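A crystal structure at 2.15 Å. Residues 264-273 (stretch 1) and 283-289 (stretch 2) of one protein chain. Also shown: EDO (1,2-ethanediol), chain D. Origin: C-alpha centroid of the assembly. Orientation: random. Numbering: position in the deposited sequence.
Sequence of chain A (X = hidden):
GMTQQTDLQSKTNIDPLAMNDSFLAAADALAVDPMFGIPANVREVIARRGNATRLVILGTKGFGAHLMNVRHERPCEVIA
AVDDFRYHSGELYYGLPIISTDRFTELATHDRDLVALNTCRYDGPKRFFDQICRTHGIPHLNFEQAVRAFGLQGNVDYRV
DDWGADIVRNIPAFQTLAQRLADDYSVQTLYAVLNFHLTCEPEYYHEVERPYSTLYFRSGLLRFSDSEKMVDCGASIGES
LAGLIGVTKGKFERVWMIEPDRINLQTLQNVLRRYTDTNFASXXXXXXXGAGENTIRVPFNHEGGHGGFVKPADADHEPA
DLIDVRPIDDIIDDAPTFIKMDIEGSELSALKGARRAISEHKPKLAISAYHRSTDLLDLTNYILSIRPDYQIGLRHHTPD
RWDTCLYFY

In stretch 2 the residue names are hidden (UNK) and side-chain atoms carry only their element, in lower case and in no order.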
# COMPACT_ATOMS: atom_id res chain seq x y z
N ASN A 264 12.71 1.42 -23.13
CA ASN A 264 12.46 2.84 -22.91
C ASN A 264 11.68 3.44 -24.08
O ASN A 264 10.78 4.23 -23.88
CB ASN A 264 13.77 3.59 -22.68
CG ASN A 264 14.31 3.39 -21.30
OD1 ASN A 264 13.58 3.02 -20.39
ND2 ASN A 264 15.61 3.68 -21.12
N LEU A 265 12.02 3.03 -25.30
CA LEU A 265 11.30 3.47 -26.48
C LEU A 265 9.81 3.01 -26.45
O LEU A 265 8.94 3.73 -26.92
CB LEU A 265 12.00 3.00 -27.73
CG LEU A 265 13.31 3.70 -28.12
CD1 LEU A 265 14.01 2.92 -29.20
CD2 LEU A 265 13.02 5.09 -28.61
N GLN A 266 9.52 1.83 -25.90
CA GLN A 266 8.11 1.40 -25.71
C GLN A 266 7.37 2.38 -24.77
O GLN A 266 6.28 2.79 -25.04
CB GLN A 266 8.03 -0.03 -25.14
CG GLN A 266 8.53 -1.11 -26.12
CD GLN A 266 8.61 -2.50 -25.48
OE1 GLN A 266 7.80 -2.85 -24.63
NE2 GLN A 266 9.60 -3.30 -25.91
N THR A 267 8.04 2.74 -23.68
CA THR A 267 7.52 3.68 -22.69
C THR A 267 7.28 5.06 -23.28
O THR A 267 6.29 5.71 -22.95
CB THR A 267 8.50 3.76 -21.50
OG1 THR A 267 8.55 2.48 -20.87
CG2 THR A 267 8.07 4.82 -20.47
N LEU A 268 8.18 5.52 -24.13
CA LEU A 268 8.03 6.82 -24.76
C LEU A 268 6.88 6.86 -25.70
O LEU A 268 6.34 7.94 -25.94
CB LEU A 268 9.29 7.25 -25.51
CG LEU A 268 10.44 7.56 -24.57
CD1 LEU A 268 11.67 7.81 -25.43
CD2 LEU A 268 10.11 8.74 -23.66
N GLN A 269 6.50 5.72 -26.29
CA GLN A 269 5.30 5.71 -27.13
C GLN A 269 4.05 5.94 -26.25
O GLN A 269 3.07 6.52 -26.70
CB GLN A 269 5.19 4.43 -27.95
CG GLN A 269 6.25 4.33 -29.03
CD GLN A 269 6.13 5.43 -30.06
OE1 GLN A 269 5.10 5.57 -30.70
NE2 GLN A 269 7.20 6.19 -30.26
N ASN A 270 4.10 5.48 -25.00
CA ASN A 270 3.02 5.71 -24.03
C ASN A 270 3.01 7.19 -23.63
O ASN A 270 1.95 7.82 -23.54
CB ASN A 270 3.21 4.90 -22.76
CG ASN A 270 3.19 3.40 -22.98
OD1 ASN A 270 2.61 2.87 -23.93
ND2 ASN A 270 3.81 2.70 -22.04
N VAL A 271 4.19 7.73 -23.37
CA VAL A 271 4.34 9.16 -23.05
C VAL A 271 3.81 10.01 -24.20
O VAL A 271 3.09 10.97 -23.97
CB VAL A 271 5.82 9.51 -22.75
CG1 VAL A 271 6.03 11.06 -22.66
CG2 VAL A 271 6.27 8.82 -21.48
N LEU A 272 4.14 9.67 -25.46
CA LEU A 272 3.65 10.48 -26.58
C LEU A 272 2.09 10.46 -26.67
O LEU A 272 1.48 11.46 -27.09
CB LEU A 272 4.24 10.04 -27.93
CG LEU A 272 5.75 10.06 -28.24
CD1 LEU A 272 5.94 9.77 -29.75
CD2 LEU A 272 6.45 11.35 -27.88
N ARG A 273 1.48 9.34 -26.30
CA ARG A 273 0.01 9.21 -26.32
C ARG A 273 -0.66 10.07 -25.27
O ARG A 273 -1.81 10.42 -25.43
CB ARG A 273 -0.46 7.77 -26.11
CG ARG A 273 -0.33 6.89 -27.30
CD ARG A 273 -0.75 5.43 -26.99
NE ARG A 273 0.00 4.55 -27.88
CZ ARG A 273 1.01 3.75 -27.54
NH1 ARG A 273 1.40 3.58 -26.30
NH2 ARG A 273 1.61 3.04 -28.48
N UNK A 283 5.32 18.71 -32.56
CA UNK A 283 6.64 19.29 -32.40
C UNK A 283 7.64 18.35 -31.73
O UNK A 283 8.80 18.69 -31.59
c UNK A 283 6.55 20.58 -31.59
n UNK A 283 4.36 23.64 -31.79
n UNK A 283 3.78 24.66 -29.77
c UNK A 283 3.67 24.55 -31.10
c UNK A 283 5.31 22.69 -31.22
c UNK A 283 5.69 21.62 -32.22
n UNK A 283 2.84 25.35 -31.75
N UNK A 284 7.19 17.16 -31.34
CA UNK A 284 8.02 16.21 -30.64
C UNK A 284 8.31 15.03 -31.53
O UNK A 284 7.38 14.46 -32.08
c UNK A 284 5.68 16.34 -27.52
c UNK A 284 8.14 14.61 -28.68
c UNK A 284 6.92 16.69 -28.35
c UNK A 284 7.28 15.61 -29.37
N UNK A 285 9.59 14.66 -31.66
CA UNK A 285 9.96 13.42 -32.35
C UNK A 285 10.87 12.56 -31.47
O UNK A 285 11.63 13.05 -30.63
c UNK A 285 9.69 14.16 -34.74
c UNK A 285 10.67 13.64 -33.68
o UNK A 285 11.75 14.55 -33.49
N UNK A 286 10.77 11.27 -31.68
CA UNK A 286 11.57 10.28 -30.97
C UNK A 286 12.56 9.63 -31.95
O UNK A 286 12.19 9.26 -33.06
c UNK A 286 10.69 9.22 -30.32
c UNK A 286 11.58 8.16 -29.57
c UNK A 286 9.65 9.88 -29.38
N UNK A 287 13.82 9.53 -31.52
CA UNK A 287 14.89 8.98 -32.34
C UNK A 287 15.49 7.85 -31.58
O UNK A 287 16.17 8.09 -30.60
n UNK A 287 14.19 13.22 -33.51
n UNK A 287 15.12 11.57 -34.52
c UNK A 287 15.26 11.33 -33.18
c UNK A 287 14.47 12.71 -34.69
c UNK A 287 14.66 12.37 -32.54
c UNK A 287 15.91 10.09 -32.64
N UNK A 288 15.20 6.63 -32.03
CA UNK A 288 15.65 5.37 -31.41
C UNK A 288 17.08 5.01 -31.75
O UNK A 288 17.35 4.08 -32.46
N UNK A 289 18.00 5.80 -31.22
CA UNK A 289 19.42 5.64 -31.42
C UNK A 289 20.09 6.22 -30.21
O UNK A 289 19.45 6.89 -29.36
c UNK A 289 19.92 6.41 -32.68
s UNK A 289 19.72 8.20 -32.63
C1 EDO D . 17.21 7.62 -35.32
O1 EDO D . 17.91 6.49 -35.84
C2 EDO D . 16.26 8.09 -36.42
O2 EDO D . 15.58 9.30 -36.08

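Position 283 carries seven side-chain atoms, four carbons and three nitrogens: a run of three carbons leads to a nitrogen and then to a carbon bearing two further nitrogens. This guanidinium group identifies Arg283. Its side chain is out of reach of stretch 1 and takes no part in the contact.

At position 284, where the strand begins, there are four side-chain carbons and no heteroatom. The chain forks at its first carbon, and one arm is two carbons long, the other one; the one-carbon arm meets Leu272 of the helix. A beta-branched side chain of this size is isoleucine, Ile284. Its CA-to-CB bond points toward the helix, and the short arm, CG2, lies 3.8 Å from CD2 of Leu272, an apolar contact.

Position 285 has three side-chain atoms: one carbon that carries an oxygen and another carbon. None of them touches stretch 1. An oxygen and a carbon on the same branching carbon make this Thr285. Consistent with the alternation of a strand, its CA-to-CB bond points away from the helix, and the side chain makes no contact with it.

Position 286 again has three side-chain atoms, now all carbon, with two branching from the first. The pattern is that of valine, and the surroundings agree, since three leucines of the helix gather around it. In Val286, CG1 lies 3.5 Å from CD2 of Leu265 and 4.2 Å from CD1 of Leu268, while CG2 lies 3.7 Å from CD1 of Leu272. No other residue of stretch 2 has as much surface covered by the helix.

At position 287 one carbon leads to a five-membered ring of three carbons and two nitrogens, an imidazole, hence His287. Its CA-to-CB bond points away from the helix, as does that of Thr285, and both ring nitrogens are engaged. NE2 is hydrogen-bonded to OG1 of Thr285 at 2.8 Å, with either atom able to donate, and ND1 donates to O2 of the ethanediol, also at 2.8 Å, with the ligand oxygen near the ring plane.

Position 288 has no side-chain atoms, and its backbone meets Leu265; it is Gly288. Its CA lies 3.7 Å from CD1 of Leu265. An idealised CB here would stand only 3.0 Å from that same CD1, so the bare backbone lets the leucine approach closely.

Position 289 holds one carbon followed by a sulfur, which defines Cys289. Its CA-to-CB bond points away from the helix, and the residue is buried; SG lies 3.7 Å from C1 of the ethanediol.

The helix and strand run nearly antiparallel, at 169°, with their axes 10.2 Å apart at closest approach. Leu265, Leu268 and Leu272 follow one another at helical spacings of three and four residues and so share a face, opposed by Ile284, Val286 and Gly288 in reverse order. No hydrogen bond crosses between the stretches: the contact, burying 268 Å², rests on apolar packing.

Stretch 2, residues 283-289: RITVHGC
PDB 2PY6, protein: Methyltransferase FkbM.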